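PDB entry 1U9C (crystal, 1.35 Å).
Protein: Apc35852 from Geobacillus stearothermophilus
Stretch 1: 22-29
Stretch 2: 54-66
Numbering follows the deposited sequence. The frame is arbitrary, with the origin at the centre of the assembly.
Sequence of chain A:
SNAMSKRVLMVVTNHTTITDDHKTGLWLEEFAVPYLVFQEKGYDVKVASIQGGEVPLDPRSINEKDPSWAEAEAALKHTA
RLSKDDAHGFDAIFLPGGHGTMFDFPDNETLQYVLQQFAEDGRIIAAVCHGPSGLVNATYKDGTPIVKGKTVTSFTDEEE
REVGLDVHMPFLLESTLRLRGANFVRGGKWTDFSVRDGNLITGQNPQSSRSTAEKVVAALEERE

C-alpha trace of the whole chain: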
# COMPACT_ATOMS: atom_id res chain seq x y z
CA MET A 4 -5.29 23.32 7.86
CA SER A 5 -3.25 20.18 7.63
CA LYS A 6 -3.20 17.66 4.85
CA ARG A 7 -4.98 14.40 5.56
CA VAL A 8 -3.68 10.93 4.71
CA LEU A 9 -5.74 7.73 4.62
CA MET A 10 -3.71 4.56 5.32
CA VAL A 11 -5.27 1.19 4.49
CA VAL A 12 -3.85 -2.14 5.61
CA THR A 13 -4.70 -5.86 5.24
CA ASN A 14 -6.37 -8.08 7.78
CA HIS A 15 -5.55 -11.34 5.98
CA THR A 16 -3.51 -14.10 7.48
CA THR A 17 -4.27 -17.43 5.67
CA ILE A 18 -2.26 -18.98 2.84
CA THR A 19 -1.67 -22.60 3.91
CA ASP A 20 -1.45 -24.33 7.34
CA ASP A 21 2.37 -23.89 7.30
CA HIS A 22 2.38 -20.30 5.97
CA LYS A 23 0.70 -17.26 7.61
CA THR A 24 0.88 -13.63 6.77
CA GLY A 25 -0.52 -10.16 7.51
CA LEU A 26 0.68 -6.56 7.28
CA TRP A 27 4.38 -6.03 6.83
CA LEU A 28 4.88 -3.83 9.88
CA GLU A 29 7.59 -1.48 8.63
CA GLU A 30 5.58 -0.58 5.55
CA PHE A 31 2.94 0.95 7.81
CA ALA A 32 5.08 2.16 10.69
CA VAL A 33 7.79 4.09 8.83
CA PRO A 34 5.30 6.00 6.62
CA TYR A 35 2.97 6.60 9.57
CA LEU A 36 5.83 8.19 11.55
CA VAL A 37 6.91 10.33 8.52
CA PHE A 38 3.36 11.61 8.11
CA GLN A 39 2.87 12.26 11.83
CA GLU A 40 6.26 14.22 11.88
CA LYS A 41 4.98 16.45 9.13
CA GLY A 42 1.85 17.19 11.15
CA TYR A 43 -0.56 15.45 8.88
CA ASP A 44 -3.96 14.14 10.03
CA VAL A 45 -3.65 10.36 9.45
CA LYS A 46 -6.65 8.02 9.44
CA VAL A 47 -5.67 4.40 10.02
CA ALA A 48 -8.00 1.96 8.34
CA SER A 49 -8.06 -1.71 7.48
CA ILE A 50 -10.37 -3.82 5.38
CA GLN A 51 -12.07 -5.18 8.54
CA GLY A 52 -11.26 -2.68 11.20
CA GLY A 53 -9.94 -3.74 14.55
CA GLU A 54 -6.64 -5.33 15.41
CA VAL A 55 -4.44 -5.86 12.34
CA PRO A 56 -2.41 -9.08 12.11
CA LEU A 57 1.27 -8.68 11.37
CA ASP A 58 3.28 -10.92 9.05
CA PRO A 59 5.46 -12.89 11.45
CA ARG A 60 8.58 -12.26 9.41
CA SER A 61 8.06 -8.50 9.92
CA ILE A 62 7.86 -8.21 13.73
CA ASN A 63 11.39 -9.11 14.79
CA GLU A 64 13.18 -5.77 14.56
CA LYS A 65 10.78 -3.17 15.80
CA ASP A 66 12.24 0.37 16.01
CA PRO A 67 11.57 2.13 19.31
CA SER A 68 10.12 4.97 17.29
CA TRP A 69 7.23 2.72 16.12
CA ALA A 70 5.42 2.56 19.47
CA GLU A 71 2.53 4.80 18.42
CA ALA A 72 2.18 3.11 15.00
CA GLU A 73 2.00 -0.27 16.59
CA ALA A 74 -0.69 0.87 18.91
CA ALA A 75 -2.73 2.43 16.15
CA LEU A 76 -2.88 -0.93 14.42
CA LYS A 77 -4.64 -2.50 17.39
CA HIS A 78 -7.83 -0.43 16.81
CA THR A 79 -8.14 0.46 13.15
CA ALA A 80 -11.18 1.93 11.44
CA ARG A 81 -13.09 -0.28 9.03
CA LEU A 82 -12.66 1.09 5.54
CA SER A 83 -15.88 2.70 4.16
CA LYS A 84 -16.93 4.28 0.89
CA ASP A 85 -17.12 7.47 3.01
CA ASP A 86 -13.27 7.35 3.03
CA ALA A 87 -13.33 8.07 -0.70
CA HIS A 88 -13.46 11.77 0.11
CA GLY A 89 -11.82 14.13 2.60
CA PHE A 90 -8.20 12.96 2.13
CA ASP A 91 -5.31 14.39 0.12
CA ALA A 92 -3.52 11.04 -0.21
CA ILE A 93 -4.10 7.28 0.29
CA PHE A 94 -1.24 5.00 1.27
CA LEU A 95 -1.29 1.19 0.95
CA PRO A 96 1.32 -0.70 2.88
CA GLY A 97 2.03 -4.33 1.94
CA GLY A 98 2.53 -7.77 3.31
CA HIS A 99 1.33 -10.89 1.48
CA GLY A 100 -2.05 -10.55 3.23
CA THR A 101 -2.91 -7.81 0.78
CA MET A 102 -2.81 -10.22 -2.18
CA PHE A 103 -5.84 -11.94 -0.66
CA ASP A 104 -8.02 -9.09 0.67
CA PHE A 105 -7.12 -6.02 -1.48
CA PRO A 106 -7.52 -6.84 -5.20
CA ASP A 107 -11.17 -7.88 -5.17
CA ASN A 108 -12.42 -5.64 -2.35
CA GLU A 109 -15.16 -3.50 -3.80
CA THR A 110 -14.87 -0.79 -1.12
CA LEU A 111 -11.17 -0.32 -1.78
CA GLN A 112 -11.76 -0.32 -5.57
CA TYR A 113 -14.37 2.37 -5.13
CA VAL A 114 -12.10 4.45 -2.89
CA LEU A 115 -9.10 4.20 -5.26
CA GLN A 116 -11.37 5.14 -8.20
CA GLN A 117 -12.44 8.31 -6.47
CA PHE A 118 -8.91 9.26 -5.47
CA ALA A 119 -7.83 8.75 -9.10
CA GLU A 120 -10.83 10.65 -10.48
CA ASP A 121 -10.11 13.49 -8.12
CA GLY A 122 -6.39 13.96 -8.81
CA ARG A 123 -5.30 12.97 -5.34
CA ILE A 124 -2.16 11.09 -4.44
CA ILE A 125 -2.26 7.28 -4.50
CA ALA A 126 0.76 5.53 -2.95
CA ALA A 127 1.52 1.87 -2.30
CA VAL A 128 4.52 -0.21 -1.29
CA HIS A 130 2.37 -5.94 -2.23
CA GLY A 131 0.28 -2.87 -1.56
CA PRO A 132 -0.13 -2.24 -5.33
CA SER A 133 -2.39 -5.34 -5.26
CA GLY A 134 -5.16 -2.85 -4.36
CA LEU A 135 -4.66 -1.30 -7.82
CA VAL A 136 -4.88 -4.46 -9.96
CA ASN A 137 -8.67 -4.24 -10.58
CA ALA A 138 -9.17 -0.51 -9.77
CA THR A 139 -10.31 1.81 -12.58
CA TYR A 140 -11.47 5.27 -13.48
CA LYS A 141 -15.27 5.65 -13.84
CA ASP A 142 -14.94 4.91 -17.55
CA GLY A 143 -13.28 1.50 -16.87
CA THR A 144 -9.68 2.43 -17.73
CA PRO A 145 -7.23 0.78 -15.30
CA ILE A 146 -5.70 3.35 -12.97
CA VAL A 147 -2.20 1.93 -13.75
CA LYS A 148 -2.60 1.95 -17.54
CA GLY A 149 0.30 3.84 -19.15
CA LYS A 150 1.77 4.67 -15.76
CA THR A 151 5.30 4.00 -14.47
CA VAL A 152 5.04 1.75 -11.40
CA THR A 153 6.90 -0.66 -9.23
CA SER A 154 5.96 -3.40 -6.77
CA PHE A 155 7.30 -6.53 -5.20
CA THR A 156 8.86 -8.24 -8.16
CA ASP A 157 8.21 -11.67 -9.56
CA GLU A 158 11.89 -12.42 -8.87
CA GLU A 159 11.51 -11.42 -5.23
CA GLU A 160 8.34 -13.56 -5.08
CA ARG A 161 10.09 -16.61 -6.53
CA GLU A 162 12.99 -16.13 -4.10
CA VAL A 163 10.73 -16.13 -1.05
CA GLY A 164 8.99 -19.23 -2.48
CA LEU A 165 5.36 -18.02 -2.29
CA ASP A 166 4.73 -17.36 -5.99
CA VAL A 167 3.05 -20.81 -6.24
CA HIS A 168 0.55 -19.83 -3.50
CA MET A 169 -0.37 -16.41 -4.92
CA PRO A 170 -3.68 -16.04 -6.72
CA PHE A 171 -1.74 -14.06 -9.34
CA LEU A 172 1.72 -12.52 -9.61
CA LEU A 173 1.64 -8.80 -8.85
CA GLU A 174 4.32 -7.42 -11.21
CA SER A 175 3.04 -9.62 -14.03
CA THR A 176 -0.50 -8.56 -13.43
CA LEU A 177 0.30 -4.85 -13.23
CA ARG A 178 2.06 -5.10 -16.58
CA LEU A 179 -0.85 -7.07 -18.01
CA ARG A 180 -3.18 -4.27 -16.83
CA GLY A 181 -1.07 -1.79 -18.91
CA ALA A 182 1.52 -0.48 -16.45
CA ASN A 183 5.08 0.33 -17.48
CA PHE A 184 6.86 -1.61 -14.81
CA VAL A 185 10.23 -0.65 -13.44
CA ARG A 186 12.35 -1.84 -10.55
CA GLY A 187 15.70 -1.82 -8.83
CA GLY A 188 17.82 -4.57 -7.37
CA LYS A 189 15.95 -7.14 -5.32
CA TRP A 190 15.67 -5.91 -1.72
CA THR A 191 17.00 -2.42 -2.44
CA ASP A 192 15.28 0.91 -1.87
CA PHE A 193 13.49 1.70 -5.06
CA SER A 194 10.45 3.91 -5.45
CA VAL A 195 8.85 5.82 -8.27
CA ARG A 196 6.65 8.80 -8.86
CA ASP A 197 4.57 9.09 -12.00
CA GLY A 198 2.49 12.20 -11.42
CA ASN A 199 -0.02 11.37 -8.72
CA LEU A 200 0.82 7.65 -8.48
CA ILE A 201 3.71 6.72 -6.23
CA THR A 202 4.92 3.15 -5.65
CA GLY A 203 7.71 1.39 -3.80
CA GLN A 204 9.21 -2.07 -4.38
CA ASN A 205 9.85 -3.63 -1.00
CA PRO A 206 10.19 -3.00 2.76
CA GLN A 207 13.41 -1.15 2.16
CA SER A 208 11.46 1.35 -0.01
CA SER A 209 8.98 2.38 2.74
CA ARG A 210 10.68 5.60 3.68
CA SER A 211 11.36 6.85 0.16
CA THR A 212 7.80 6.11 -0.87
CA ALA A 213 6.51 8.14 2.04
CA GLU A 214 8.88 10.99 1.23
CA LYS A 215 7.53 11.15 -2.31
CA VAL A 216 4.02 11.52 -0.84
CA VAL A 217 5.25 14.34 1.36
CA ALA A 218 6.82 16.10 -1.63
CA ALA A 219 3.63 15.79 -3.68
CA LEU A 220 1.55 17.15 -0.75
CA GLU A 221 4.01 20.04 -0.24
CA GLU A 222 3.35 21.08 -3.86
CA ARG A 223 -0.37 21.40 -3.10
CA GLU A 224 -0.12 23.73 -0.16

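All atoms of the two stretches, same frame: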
# COMPACT_ATOMS: atom_id res chain seq x y z
N HIS A 22 1.94 -21.61 6.47
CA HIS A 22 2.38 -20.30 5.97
C HIS A 22 1.31 -19.28 6.27
O HIS A 22 0.24 -19.30 5.66
CB HIS A 22 2.62 -20.32 4.45
CG HIS A 22 3.82 -21.10 4.02
ND1 HIS A 22 3.74 -22.12 3.09
CD2 HIS A 22 5.12 -21.03 4.40
CE1 HIS A 22 4.95 -22.64 2.91
NE2 HIS A 22 5.80 -21.99 3.69
N LYS A 23 1.59 -18.39 7.24
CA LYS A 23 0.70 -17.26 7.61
C LYS A 23 1.32 -15.94 7.25
O LYS A 23 2.55 -15.81 7.21
CB LYS A 23 0.49 -17.20 9.14
CG LYS A 23 0.15 -18.55 9.70
CD LYS A 23 -0.94 -19.29 8.95
CE LYS A 23 -2.32 -18.86 9.35
NZ LYS A 23 -3.22 -20.02 9.17
N THR A 24 0.43 -14.97 7.10
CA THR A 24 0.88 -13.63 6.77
C THR A 24 0.08 -12.59 7.52
O THR A 24 -0.51 -12.79 8.57
CB THR A 24 0.86 -13.52 5.28
OG1 THR A 24 1.44 -12.30 4.82
CG2 THR A 24 -0.54 -13.66 4.67
N GLY A 25 0.16 -11.38 6.99
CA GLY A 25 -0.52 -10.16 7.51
C GLY A 25 0.13 -8.93 6.91
O GLY A 25 0.65 -8.99 5.86
N LEU A 26 0.02 -7.83 7.63
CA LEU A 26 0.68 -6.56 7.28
C LEU A 26 2.15 -6.66 7.53
O LEU A 26 2.60 -7.22 8.55
CB LEU A 26 0.11 -5.47 8.18
CG LEU A 26 0.90 -4.17 8.24
CD1 LEU A 26 0.94 -3.41 6.95
CD2 LEU A 26 0.30 -3.31 9.36
N TRP A 27 2.96 -6.16 6.59
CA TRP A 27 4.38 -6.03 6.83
C TRP A 27 4.62 -4.76 7.65
O TRP A 27 4.50 -3.66 7.11
CB TRP A 27 5.19 -5.94 5.52
CG TRP A 27 6.61 -6.20 5.74
CD1 TRP A 27 7.58 -5.29 6.11
CD2 TRP A 27 7.24 -7.48 5.75
NE1 TRP A 27 8.78 -5.94 6.31
CE2 TRP A 27 8.58 -7.27 6.11
CE3 TRP A 27 6.80 -8.77 5.49
CZ2 TRP A 27 9.48 -8.32 6.20
CZ3 TRP A 27 7.70 -9.81 5.59
CH2 TRP A 27 8.98 -9.58 5.94
N LEU A 28 4.91 -4.93 8.91
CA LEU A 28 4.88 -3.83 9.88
C LEU A 28 5.59 -2.57 9.42
O LEU A 28 5.01 -1.46 9.47
CB LEU A 28 5.36 -4.32 11.25
CG LEU A 28 5.40 -3.23 12.30
CD1 LEU A 28 4.05 -2.56 12.58
CD2 LEU A 28 5.97 -3.86 13.57
N GLU A 29 6.82 -2.66 8.94
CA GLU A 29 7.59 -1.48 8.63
C GLU A 29 6.89 -0.63 7.59
O GLU A 29 7.08 0.60 7.54
CB GLU A 29 9.02 -1.88 8.13
CG GLU A 29 9.87 -0.73 7.61
CD GLU A 29 11.23 -1.12 7.11
OE1 GLU A 29 11.52 -2.32 6.89
OE2 GLU A 29 11.98 -0.14 6.88
N GLU A 54 -8.04 -5.04 15.21
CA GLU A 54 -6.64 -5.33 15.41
C GLU A 54 -6.00 -6.02 14.22
O GLU A 54 -6.43 -7.13 13.86
CB GLU A 54 -6.43 -6.20 16.68
CG GLU A 54 -5.01 -6.60 16.99
CD GLU A 54 -4.85 -7.20 18.39
OE1 GLU A 54 -5.85 -7.66 19.01
OE2 GLU A 54 -3.72 -7.21 18.91
N VAL A 55 -5.03 -5.40 13.57
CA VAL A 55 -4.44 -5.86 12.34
C VAL A 55 -3.40 -6.92 12.62
O VAL A 55 -2.50 -6.73 13.45
CB VAL A 55 -3.85 -4.68 11.66
CG1 VAL A 55 -2.95 -5.06 10.54
CG2 VAL A 55 -4.96 -3.77 11.16
N PRO A 56 -3.43 -8.05 11.93
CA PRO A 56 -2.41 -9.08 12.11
C PRO A 56 -1.13 -8.70 11.37
O PRO A 56 -1.18 -8.13 10.27
CB PRO A 56 -3.04 -10.31 11.43
CG PRO A 56 -3.88 -9.71 10.32
CD PRO A 56 -4.43 -8.40 10.91
N LEU A 57 0.01 -9.01 11.97
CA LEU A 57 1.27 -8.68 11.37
C LEU A 57 1.90 -9.94 10.78
O LEU A 57 1.85 -11.01 11.40
CB LEU A 57 2.20 -8.08 12.44
CG LEU A 57 1.62 -6.83 13.13
CD1 LEU A 57 2.58 -6.25 14.23
CD2 LEU A 57 1.26 -5.77 12.05
N ASP A 58 2.52 -9.81 9.64
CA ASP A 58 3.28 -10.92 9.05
C ASP A 58 4.34 -11.27 10.06
O ASP A 58 5.10 -10.39 10.49
CB ASP A 58 3.88 -10.54 7.74
CG ASP A 58 4.51 -11.71 7.03
OD1 ASP A 58 5.41 -12.36 7.60
OD2 ASP A 58 4.06 -12.11 5.90
N PRO A 59 4.49 -12.53 10.45
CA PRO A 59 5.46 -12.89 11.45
C PRO A 59 6.88 -12.61 11.06
O PRO A 59 7.70 -12.39 11.95
CB PRO A 59 5.23 -14.38 11.66
CG PRO A 59 4.13 -14.78 10.84
CD PRO A 59 3.67 -13.68 10.04
N ARG A 60 7.21 -12.57 9.79
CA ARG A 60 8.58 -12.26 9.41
C ARG A 60 8.91 -10.77 9.56
O ARG A 60 10.04 -10.34 9.38
CB ARG A 60 8.86 -12.73 7.95
CG ARG A 60 8.85 -14.25 7.81
CD ARG A 60 10.09 -14.90 8.41
NE ARG A 60 11.37 -14.43 7.85
CZ ARG A 60 11.94 -14.87 6.72
NH1 ARG A 60 11.37 -15.84 5.99
NH2 ARG A 60 13.08 -14.36 6.32
N SER A 61 7.90 -9.95 9.91
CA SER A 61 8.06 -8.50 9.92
C SER A 61 8.07 -7.88 11.33
O SER A 61 8.23 -6.67 11.48
CB SER A 61 6.91 -7.80 9.17
OG SER A 61 5.68 -7.71 9.91
N ILE A 62 8.00 -8.68 12.37
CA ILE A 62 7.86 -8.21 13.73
C ILE A 62 9.10 -8.36 14.59
O ILE A 62 9.08 -8.09 15.76
CB ILE A 62 6.72 -8.96 14.44
CG1 ILE A 62 6.97 -10.47 14.58
CG2 ILE A 62 5.35 -8.64 13.77
CD1 ILE A 62 6.03 -11.18 15.55
N ASN A 63 10.23 -8.75 14.00
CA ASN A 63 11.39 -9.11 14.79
C ASN A 63 12.38 -8.01 15.12
O ASN A 63 13.24 -8.25 15.90
CB ASN A 63 12.18 -10.26 14.15
CG ASN A 63 11.47 -11.56 14.19
OD1 ASN A 63 10.56 -11.78 14.99
ND2 ASN A 63 12.06 -12.52 13.50
N GLU A 64 12.25 -6.90 14.40
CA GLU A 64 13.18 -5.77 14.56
C GLU A 64 12.50 -4.43 14.68
O GLU A 64 12.78 -3.48 13.98
CB GLU A 64 14.21 -5.76 13.40
CG GLU A 64 15.05 -7.00 13.25
CD GLU A 64 15.84 -7.31 14.48
OE1 GLU A 64 16.09 -6.40 15.33
OE2 GLU A 64 16.33 -8.45 14.71
N LYS A 65 11.57 -4.40 15.59
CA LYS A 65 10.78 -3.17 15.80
C LYS A 65 11.66 -2.02 16.31
O LYS A 65 12.45 -2.19 17.26
CB LYS A 65 9.67 -3.52 16.80
CG LYS A 65 8.64 -4.51 16.23
CD LYS A 65 7.59 -4.88 17.31
CE LYS A 65 6.61 -5.92 16.82
NZ LYS A 65 5.75 -6.29 17.97
N ASP A 66 11.54 -0.86 15.64
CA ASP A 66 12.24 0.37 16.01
C ASP A 66 11.50 0.93 17.22
O ASP A 66 10.22 0.95 17.23
CB ASP A 66 12.24 1.32 14.81
CG ASP A 66 13.14 2.50 14.89
OD1 ASP A 66 13.27 3.15 15.95
OD2 ASP A 66 13.71 2.95 13.85
O HOH W 1 5.34 -15.01 6.98
O HOH W 2 -0.10 -13.13 11.14
O HOH W 3 8.62 -4.80 9.56

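The two stretches meet along extended backbone and bury about 630 Å² between them, although neither contributes a long strand to the contact. The centre is a single beta bridge pairing Leu 26 with Leu 57. Leu 26 N donates to Pro 56 O (2.9 Å), and Asp 58 N returns a bond to Leu 26 O (2.8 Å); both are nearly linear, so Leu 26 has both its backbone polar groups satisfied by the residues flanking Leu 57. Proline suits its position because only its carbonyl is called upon, and it has no amide hydrogen to leave unpaired. Two CA-H...O contacts tighten the bridge: Gly 25 CA lies 3.5 Å from Pro 56 O, and Leu 57 CA lies 3.4 Å from Leu 26 O. Glycine is well placed here, since an ideal CB on Gly 25 would point toward the other stretch and sit 2.4 Å from Pro 56 O, a clash.

Side-chain hydrogen bonds extend the contact beyond the bridge. Thr 24 OG1 donates to Asp 58 OD2 (2.8 Å), a short bond to a carboxylate, while Asp 58 OD1 accepts from Arg 60 N (2.8 Å) within its own stretch. One aspartate thus holds the neighbouring turn and the facing stretch together. Ser 61 works similarly through a single hydroxyl: Ser 61 OG donates to Asp 58 O (2.8 Å) and accepts from Leu 28 N (3.1 Å) in an almost perfectly straight bond. A small side chain pointing toward the first stretch lets the hydroxyl reach that amide.

Water completes the polar network. One molecule donates to Lys 23 O and Asp 58 OD1, a second to Thr 24 O and Leu 57 O, bridging two carbonyls that cannot bond each other directly. A third accepts from Glu 29 N and donates to Ser 61 O.

The apolar contacts are built largely from leucines. Leu 26 CD2 packs 3.9 Å from Val 55 CG1 and 3.8 Å from Leu 57 CD2, while Leu 28 CD2 approaches Leu 57 CD1 at 4.2 Å. The CA-to-CB bond of Leu 57 points away, yet the end of its side chain comes nearer and packs between Leu 26 and Leu 28, with Leu 57 CD2 touching both: besides Leu 26 CD2, it lies 4.3 Å from Leu 28 CD1. Leu 28 CD2 also lies 3.8 Å from Lys 65 CG, part of the lysine's aliphatic chain.

Trp 27 likewise starts away and swings its indole back. Ser 61 CB sits over one face, 3.5 Å from the centroid of the five-membered ring, in a CH-pi contact that offers a polarized C-H to the electron-rich indole.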